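PDB 7K3P: UDP-glucose 4-epimerase from Campylobacter jejuni subsp. jejuni serotype O:2, which interconverts UDP-glucose and UDP-galactose by inverting the sugar C4 with bound NAD, and probably acts on the N-acetylated sugars too. Local coordinates for residues E144-E152 with V309-I317; T118-L126 with V172-F183. The protein carries 2 engineered substitutions. One frame throughout, in Å; residues are numbered along the deposited sequence.

Contact 1 of 2, residues E144-E152 with V309-I317; sequences EPQTPVVSE and VLISDASKI
V149 and I311 meet side by side because V149 sets CG2 beside its own backbone N (CG1 lies opposite that N, chi1 -178°), while I311 holds CG1 between N and carbonyl carbon, chi1 69°; CG2 and CG1 then lie 4.0 Å apart. The other branch, V149 CG1, covers D313 CB at 3.7 Å. On the other face of this short parallel pairing, L310 CD1 touches both P145 CG and V150 CG2, each 3.7 Å away, the three meeting in a cluster. Branched valine and isoleucine suit the extended backbone, and P148, lacking an N-H, serves as acceptor only.

Three backbone bonds join the strands: I311 N to P148 O (2.9 Å), V150 N to I311 O (2.8 Å) and D313 N to V150 O (2.7 Å). Beyond the pairing, D313 OD1 takes both S315 N and S315 OG; the backbone bond makes an Asx turn as the helix begins. E152, bent at chi2, lays its carboxylate over the aliphatic part of K316, E152 OE1 3.7 Å from K316 CD. Water 2 accepts from K316 N and water 3 from I317 N, and both lie beside the E152 carboxylate.

N271 N also binds E152 OE2, and K316 NZ reaches N268 and V269. Strand 309-312 lies between 149-150 and 242-246 in a mixed sheet, while helix 315-320 follows beside strand 268-271.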
loop_
_atom_site.group_PDB
_atom_site.type_symbol
_atom_site.label_atom_id
_atom_site.label_comp_id
_atom_site.label_asym_id
_atom_site.label_seq_id
_atom_site.Cartn_x
_atom_site.Cartn_y
_atom_site.Cartn_z
ATOM N N GLU A 144 14.199 -7.801 -7.098
ATOM C CA GLU A 144 15.399 -8.429 -7.657
ATOM C C GLU A 144 16.498 -8.301 -6.623
ATOM O O GLU A 144 17.154 -7.267 -6.526
ATOM C CB GLU A 144 15.810 -7.763 -8.971
ATOM C CG GLU A 144 14.974 -8.209 -10.153
ATOM C CD GLU A 144 15.254 -7.393 -11.402
ATOM O OE1 GLU A 144 15.748 -6.251 -11.263
ATOM O OE2 GLU A 144 14.976 -7.895 -12.514
ATOM N N PRO A 145 16.665 -9.350 -5.809
ATOM C CA PRO A 145 17.573 -9.314 -4.663
ATOM C C PRO A 145 19.012 -9.207 -5.148
ATOM O O PRO A 145 19.338 -9.670 -6.249
ATOM C CB PRO A 145 17.330 -10.670 -3.978
ATOM C CG PRO A 145 15.974 -11.132 -4.498
ATOM C CD PRO A 145 15.946 -10.634 -5.914
ATOM N N GLN A 146 19.856 -8.591 -4.331
ATOM C CA GLN A 146 21.246 -8.364 -4.689
ATOM C C GLN A 146 22.159 -9.422 -4.057
ATOM O O GLN A 146 23.382 -9.314 -4.114
ATOM C CB GLN A 146 21.666 -6.942 -4.295
ATOM C CG GLN A 146 20.981 -5.831 -5.119
ATOM C CD GLN A 146 19.768 -5.192 -4.430
ATOM O OE1 GLN A 146 19.788 -4.902 -3.227
ATOM N NE2 GLN A 146 18.707 -4.957 -5.206
ATOM N N THR A 147 21.544 -10.450 -3.471
ATOM C CA THR A 147 22.253 -11.607 -2.912
ATOM C C THR A 147 21.616 -12.904 -3.434
ATOM O O THR A 147 20.445 -12.905 -3.832
ATOM C CB THR A 147 22.187 -11.622 -1.369
ATOM O OG1 THR A 147 20.815 -11.692 -0.951
ATOM C CG2 THR A 147 22.816 -10.375 -0.791
ATOM N N PRO A 148 22.387 -14.004 -3.441
ATOM C CA PRO A 148 21.908 -15.311 -3.910
ATOM C C PRO A 148 21.002 -16.028 -2.909
ATOM O O PRO A 148 20.182 -16.859 -3.306
ATOM C CB PRO A 148 23.205 -16.115 -4.080
ATOM C CG PRO A 148 24.154 -15.486 -3.141
ATOM C CD PRO A 148 23.835 -14.016 -3.172
ATOM N N VAL A 149 21.186 -15.746 -1.625
ATOM C CA VAL A 149 20.421 -16.419 -0.589
ATOM C C VAL A 149 19.754 -15.324 0.228
ATOM O O VAL A 149 20.410 -14.700 1.065
ATOM C CB VAL A 149 21.327 -17.276 0.318
ATOM C CG1 VAL A 149 20.493 -18.027 1.368
ATOM C CG2 VAL A 149 22.135 -18.274 -0.521
ATOM N N VAL A 150 18.459 -15.088 -0.023
ATOM C CA VAL A 150 17.759 -13.912 0.507
ATOM C C VAL A 150 17.229 -14.123 1.934
ATOM O O VAL A 150 16.493 -15.080 2.212
ATOM C CB VAL A 150 16.589 -13.503 -0.429
ATOM C CG1 VAL A 150 16.048 -12.136 -0.073
ATOM C CG2 VAL A 150 17.073 -13.481 -1.876
ATOM N N SER A 151 17.603 -13.230 2.842
ATOM C CA SER A 151 17.133 -13.321 4.221
ATOM C C SER A 151 15.991 -12.320 4.430
ATOM O O SER A 151 15.821 -11.391 3.634
ATOM C CB SER A 151 18.275 -13.058 5.204
ATOM O OG SER A 151 18.297 -11.706 5.623
ATOM N N GLU A 152 15.216 -12.513 5.492
ATOM C CA GLU A 152 14.045 -11.667 5.751
ATOM C C GLU A 152 14.419 -10.192 5.846
ATOM O O GLU A 152 13.591 -9.312 5.590
ATOM C CB GLU A 152 13.320 -12.108 7.028
ATOM C CG GLU A 152 12.644 -13.462 6.945
ATOM C CD GLU A 152 13.605 -14.609 7.198
ATOM O OE1 GLU A 152 14.800 -14.340 7.450
ATOM O OE2 GLU A 152 13.171 -15.776 7.117
ATOM N N VAL A 309 22.165 -17.992 -8.826
ATOM C CA VAL A 309 21.513 -18.539 -7.628
ATOM C C VAL A 309 20.540 -17.521 -7.020
ATOM O O VAL A 309 20.888 -16.347 -6.831
ATOM C CB VAL A 309 22.553 -18.957 -6.557
ATOM C CG1 VAL A 309 21.867 -19.560 -5.325
ATOM C CG2 VAL A 309 23.541 -19.958 -7.135
ATOM N N LEU A 310 19.323 -17.978 -6.730
ATOM C CA LEU A 310 18.335 -17.157 -6.026
ATOM C C LEU A 310 17.444 -18.086 -5.189
ATOM O O LEU A 310 16.594 -18.798 -5.730
ATOM C CB LEU A 310 17.483 -16.366 -7.027
ATOM C CG LEU A 310 16.294 -15.596 -6.449
ATOM C CD1 LEU A 310 16.788 -14.632 -5.410
ATOM C CD2 LEU A 310 15.523 -14.855 -7.537
ATOM N N ILE A 311 17.649 -18.093 -3.874
ATOM C CA ILE A 311 16.861 -18.963 -2.997
ATOM C C ILE A 311 16.576 -18.244 -1.687
ATOM O O ILE A 311 17.220 -17.232 -1.375
ATOM C CB ILE A 311 17.606 -20.292 -2.694
ATOM C CG1 ILE A 311 18.819 -20.033 -1.801
ATOM C CG2 ILE A 311 18.027 -20.976 -3.984
ATOM C CD1 ILE A 311 19.497 -21.330 -1.324
ATOM N N SER A 312 15.621 -18.765 -0.918
ATOM C CA SER A 312 15.319 -18.193 0.388
ATOM C C SER A 312 16.352 -18.671 1.400
ATOM O O SER A 312 16.779 -19.834 1.354
ATOM C CB SER A 312 13.934 -18.640 0.881
ATOM O OG SER A 312 12.885 -18.262 -0.007
ATOM N N ASP A 313 16.713 -17.794 2.329
ATOM C CA ASP A 313 17.419 -18.204 3.533
ATOM C C ASP A 313 16.352 -18.666 4.531
ATOM O O ASP A 313 15.552 -17.857 4.991
ATOM C CB ASP A 313 18.182 -17.013 4.104
ATOM C CG ASP A 313 18.982 -17.365 5.357
ATOM O OD1 ASP A 313 18.736 -18.423 5.990
ATOM O OD2 ASP A 313 19.866 -16.560 5.705
ATOM N N ALA A 314 16.329 -19.960 4.851
ATOM C CA ALA A 314 15.309 -20.515 5.741
ATOM C C ALA A 314 15.799 -20.808 7.157
ATOM O O ALA A 314 15.131 -21.526 7.904
ATOM C CB ALA A 314 14.703 -21.766 5.129
ATOM N N SER A 315 16.952 -20.261 7.532
ATOM C CA SER A 315 17.500 -20.525 8.860
ATOM C C SER A 315 16.586 -19.989 9.989
ATOM O O SER A 315 16.382 -20.653 11.018
ATOM C CB SER A 315 18.926 -19.977 8.966
ATOM O OG SER A 315 18.961 -18.570 8.844
ATOM N N LYS A 316 16.012 -18.804 9.790
ATOM C CA LYS A 316 15.117 -18.221 10.801
ATOM C C LYS A 316 13.931 -19.137 11.168
ATOM O O LYS A 316 13.710 -19.441 12.348
ATOM C CB LYS A 316 14.641 -16.834 10.359
ATOM C CG LYS A 316 13.897 -16.068 11.432
ATOM C CD LYS A 316 13.679 -14.617 11.006
ATOM C CE LYS A 316 12.713 -13.921 11.944
ATOM N NZ LYS A 316 12.245 -12.623 11.370
ATOM N N ILE A 317 13.184 -19.603 10.170
ATOM C CA ILE A 317 12.038 -20.461 10.449
ATOM C C ILE A 317 12.436 -21.793 11.122
ATOM O O ILE A 317 11.715 -22.285 11.994
ATOM C CB ILE A 317 11.165 -20.710 9.197
ATOM C CG1 ILE A 317 9.782 -21.233 9.609
ATOM C CG2 ILE A 317 11.856 -21.658 8.208
ATOM C CD1 ILE A 317 8.789 -21.480 8.448
HETATM O O HOH W 1 20.002 -13.675 -6.506
HETATM O O HOH W 2 16.218 -16.957 7.531
HETATM O O HOH W 3 13.163 -18.559 7.440
#

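Contact 2 of 2, residues T118-L126 with V172-F183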
loop_
_atom_site.group_PDB
_atom_site.type_symbol
_atom_site.label_atom_id
_atom_site.label_comp_id
_atom_site.label_asym_id
_atom_site.label_seq_id
_atom_site.Cartn_x
_atom_site.Cartn_y
_atom_site.Cartn_z
ATOM N N THR A 118 -7.490 -7.231 1.841
ATOM C CA THR A 118 -6.698 -7.589 3.017
ATOM C C THR A 118 -6.787 -6.504 4.069
ATOM O O THR A 118 -6.845 -6.788 5.264
ATOM C CB THR A 118 -5.227 -7.908 2.642
ATOM O OG1 THR A 118 -5.212 -9.063 1.795
ATOM C CG2 THR A 118 -4.407 -8.208 3.902
ATOM N N THR A 119 -6.824 -5.246 3.634
ATOM C CA THR A 119 -6.914 -4.145 4.586
ATOM C C THR A 119 -8.230 -4.201 5.374
ATOM O O THR A 119 -8.245 -4.057 6.607
ATOM C CB THR A 119 -6.763 -2.773 3.895
ATOM O OG1 THR A 119 -5.507 -2.740 3.214
ATOM C CG2 THR A 119 -6.823 -1.647 4.907
ATOM N N ASN A 120 -9.342 -4.394 4.682
ATOM C CA ASN A 120 -10.601 -4.518 5.409
ATOM C C ASN A 120 -10.564 -5.713 6.370
ATOM O O ASN A 120 -11.066 -5.643 7.490
ATOM C CB ASN A 120 -11.772 -4.686 4.458
ATOM C CG ASN A 120 -13.054 -4.973 5.209
ATOM O OD1 ASN A 120 -13.566 -4.100 5.906
ATOM N ND2 ASN A 120 -13.548 -6.207 5.111
ATOM N N LEU A 121 -9.981 -6.817 5.908
ATOM C CA LEU A 121 -9.861 -8.027 6.719
ATOM C C LEU A 121 -9.114 -7.736 8.014
ATOM O O LEU A 121 -9.531 -8.160 9.093
ATOM C CB LEU A 121 -9.156 -9.117 5.914
ATOM C CG LEU A 121 -9.274 -10.577 6.328
ATOM C CD1 LEU A 121 -10.719 -10.988 6.557
ATOM C CD2 LEU A 121 -8.647 -11.457 5.242
ATOM N N ILE A 122 -8.009 -7.010 7.915
ATOM C CA ILE A 122 -7.237 -6.655 9.105
ATOM C C ILE A 122 -8.032 -5.760 10.046
ATOM O O ILE A 122 -8.061 -6.004 11.268
ATOM C CB ILE A 122 -5.895 -5.994 8.742
ATOM C CG1 ILE A 122 -4.991 -7.005 8.030
ATOM C CG2 ILE A 122 -5.203 -5.435 9.996
ATOM C CD1 ILE A 122 -3.846 -6.335 7.204
ATOM N N GLU A 123 -8.674 -4.724 9.502
ATOM C CA GLU A 123 -9.502 -3.866 10.353
ATOM C C GLU A 123 -10.556 -4.685 11.094
ATOM O O GLU A 123 -10.792 -4.472 12.284
ATOM C CB GLU A 123 -10.183 -2.748 9.563
ATOM C CG GLU A 123 -11.022 -1.845 10.476
ATOM C CD GLU A 123 -11.633 -0.671 9.738
ATOM O OE1 GLU A 123 -12.499 -0.907 8.869
ATOM O OE2 GLU A 123 -11.241 0.480 10.028
ATOM N N THR A 124 -11.163 -5.635 10.387
ATOM C CA THR A 124 -12.195 -6.504 10.953
ATOM C C THR A 124 -11.621 -7.430 12.046
ATOM O O THR A 124 -12.265 -7.660 13.078
ATOM C CB THR A 124 -12.866 -7.337 9.842
ATOM O OG1 THR A 124 -13.565 -6.454 8.951
ATOM C CG2 THR A 124 -13.851 -8.331 10.425
ATOM N N CYS A 125 -10.417 -7.965 11.821
ATOM C CA CYS A 125 -9.746 -8.770 12.848
ATOM C C CYS A 125 -9.609 -7.949 14.113
ATOM O O CYS A 125 -9.940 -8.409 15.209
ATOM C CB CYS A 125 -8.356 -9.270 12.369
ATOM S SG CYS A 125 -8.488 -10.583 11.170
ATOM N N LEU A 126 -9.146 -6.717 13.958
ATOM C CA LEU A 126 -8.917 -5.838 15.100
ATOM C C LEU A 126 -10.214 -5.525 15.856
ATOM O O LEU A 126 -10.218 -5.428 17.087
ATOM C CB LEU A 126 -8.263 -4.529 14.641
ATOM C CG LEU A 126 -6.778 -4.542 14.249
ATOM C CD1 LEU A 126 -6.365 -3.195 13.629
ATOM C CD2 LEU A 126 -5.896 -4.857 15.473
ATOM N N VAL A 172 0.684 -2.814 6.395
ATOM C CA VAL A 172 -0.534 -2.594 7.179
ATOM C C VAL A 172 -0.515 -3.507 8.413
ATOM O O VAL A 172 -0.833 -3.071 9.521
ATOM C CB VAL A 172 -1.811 -2.810 6.344
ATOM C CG1 VAL A 172 -3.085 -2.632 7.216
ATOM C CG2 VAL A 172 -1.850 -1.827 5.163
ATOM N N LEU A 173 -0.124 -4.768 8.228
ATOM C CA LEU A 173 -0.026 -5.675 9.368
ATOM C C LEU A 173 0.944 -5.151 10.426
ATOM O O LEU A 173 0.643 -5.199 11.623
ATOM C CB LEU A 173 0.370 -7.087 8.932
ATOM C CG LEU A 173 -0.694 -7.923 8.246
ATOM C CD1 LEU A 173 -0.056 -9.171 7.639
ATOM C CD2 LEU A 173 -1.805 -8.314 9.249
ATOM N N ARG A 174 2.094 -4.642 9.988
ATOM C CA ARG A 174 3.083 -4.065 10.907
ATOM C C ARG A 174 2.529 -2.885 11.694
ATOM O O ARG A 174 2.722 -2.807 12.912
ATOM C CB ARG A 174 4.372 -3.645 10.166
ATOM C CG ARG A 174 5.388 -4.779 9.968
ATOM C CD ARG A 174 6.344 -4.551 8.758
ATOM N NE ARG A 174 6.597 -5.870 8.195
ATOM C CZ ARG A 174 6.806 -6.174 6.925
ATOM N NH1 ARG A 174 6.853 -5.253 5.964
ATOM N NH2 ARG A 174 6.994 -7.454 6.623
ATOM N N ASP A 175 1.853 -1.959 11.012
ATOM C CA ASP A 175 1.253 -0.812 11.705
ATOM C C ASP A 175 0.116 -1.236 12.642
ATOM O O ASP A 175 -0.058 -0.655 13.710
ATOM C CB ASP A 175 0.752 0.256 10.717
ATOM C CG ASP A 175 1.866 1.137 10.205
ATOM O OD1 ASP A 175 2.932 1.137 10.843
ATOM O OD2 ASP A 175 1.685 1.835 9.173
ATOM N N ALA A 176 -0.652 -2.241 12.231
ATOM C CA ALA A 176 -1.741 -2.752 13.057
ATOM C C ALA A 176 -1.196 -3.296 14.387
ATOM O O ALA A 176 -1.734 -3.005 15.457
ATOM C CB ALA A 176 -2.504 -3.825 12.325
ATOM N N SER A 177 -0.120 -4.075 14.312
ATOM C CA SER A 177 0.495 -4.648 15.507
ATOM C C SER A 177 1.144 -3.598 16.399
ATOM O O SER A 177 1.157 -3.744 17.616
ATOM C CB SER A 177 1.513 -5.724 15.131
ATOM O OG SER A 177 0.850 -6.915 14.746
ATOM N N MET A 178 1.686 -2.541 15.809
ATOM C CA MET A 178 2.318 -1.524 16.631
ATOM C C MET A 178 1.282 -0.699 17.388
ATOM O O MET A 178 1.518 -0.275 18.518
ATOM C CB MET A 178 3.257 -0.639 15.806
ATOM C CG MET A 178 2.594 0.472 15.023
ATOM S SD MET A 178 2.301 2.005 15.952
ATOM C CE MET A 178 1.886 3.120 14.603
ATOM N N ALA A 179 0.132 -0.469 16.764
ATOM C CA ALA A 179 -0.931 0.296 17.406
ATOM C C ALA A 179 -1.713 -0.591 18.380
ATOM O O ALA A 179 -2.379 -0.101 19.290
ATOM C CB ALA A 179 -1.864 0.897 16.344
ATOM N N ASN A 180 -1.642 -1.904 18.169
ATOM C CA ASN A 180 -2.419 -2.864 18.953
ATOM C C ASN A 180 -1.571 -4.086 19.329
ATOM O O ASN A 180 -1.684 -5.141 18.699
ATOM C CB ASN A 180 -3.663 -3.332 18.177
ATOM C CG ASN A 180 -4.506 -2.176 17.656
ATOM O OD1 ASN A 180 -5.391 -1.682 18.353
ATOM N ND2 ASN A 180 -4.238 -1.746 16.412
ATOM N N PRO A 181 -0.728 -3.941 20.366
ATOM C CA PRO A 181 0.231 -4.935 20.880
ATOM C C PRO A 181 -0.379 -6.321 21.017
ATOM O O PRO A 181 0.316 -7.327 20.838
ATOM C CB PRO A 181 0.589 -4.377 22.258
ATOM C CG PRO A 181 0.507 -2.897 22.068
ATOM C CD PRO A 181 -0.653 -2.670 21.108
ATOM N N GLU A 182 -1.673 -6.371 21.315
ATOM C CA GLU A 182 -2.384 -7.637 21.441
ATOM C C GLU A 182 -2.548 -8.357 20.100
ATOM O O GLU A 182 -2.724 -9.585 20.056
ATOM C CB GLU A 182 -3.756 -7.407 22.103
ATOM C CG GLU A 182 -4.776 -6.596 21.258
ATOM C CD GLU A 182 -4.596 -5.075 21.348
ATOM O OE1 GLU A 182 -3.460 -4.610 21.574
ATOM O OE2 GLU A 182 -5.600 -4.339 21.195
ATOM N N PHE A 183 -2.502 -7.600 19.003
ATOM C CA PHE A 183 -2.719 -8.176 17.677
ATOM C C PHE A 183 -1.412 -8.735 17.116
ATOM O O PHE A 183 -0.469 -7.972 16.866
ATOM C CB PHE A 183 -3.316 -7.125 16.712
ATOM C CG PHE A 183 -3.458 -7.613 15.295
ATOM C CD1 PHE A 183 -4.527 -8.424 14.929
ATOM C CD2 PHE A 183 -2.528 -7.247 14.322
ATOM C CE1 PHE A 183 -4.672 -8.880 13.611
ATOM C CE2 PHE A 183 -2.653 -7.693 13.005
ATOM C CZ PHE A 183 -3.721 -8.508 12.645
#
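I122 and L126 carry the apolar contact from segment 118-126 of helix 107-127. I122 CD1 reaches L173 CD2 at 3.5 Å and V172 CG1 at 3.8 Å, its side chain crossing that of L173 at about a right angle, while its CG2 branch rests 3.9 Å from A176 CB. The small A176 leaves room for both I122 and L126. L126 CG stands anti to the carbonyl carbon (chi1 -74°), and of its two methyls CD2 meets F183 CB at 3.7 Å while CD1 faces A176. Obliquely round the F183 ring gather L126 CD2, C125 CB and I122 CG2; L173 CD2 lies in plane at the ring's edge.

Polar bonds shape the second segment from within. N180 ND2 donates to A176 O (3.0 Å) on an in-plane lone pair, which holds the amide against L126. S177 OG donates to F183 O, tying the type I turn N180-F183 back to the helix.

Across the subunit boundary, D175 salt-bridges R164 and V172 packs on L108, both of the second subunit. Two nearly parallel helices (-17°) side by side on strand 132-136, as successive beta-alpha-beta crossovers place them, are characteristic of the Rossmann fold.

Contact 2 is buried and nearly all apolar, whereas contact 1 is only partly buried and relies on backbone bonds, an Asx turn and waters. Their centres lie 27 Å apart, with nearest atoms about 7 Å apart. The two alternate along the chain: strand 149-150 of contact 1 is followed by helix 161-179 of contact 2, and strand 309-312 comes far later. Contact 2 joins two helices against the seven-stranded NAD-binding sheet and adjoins the second subunit; contact 1 joins strands of the smaller mixed sheet and touches no other chain. Its later segment nevertheless returns to strand 268-271, an outermost strand of that same large sheet.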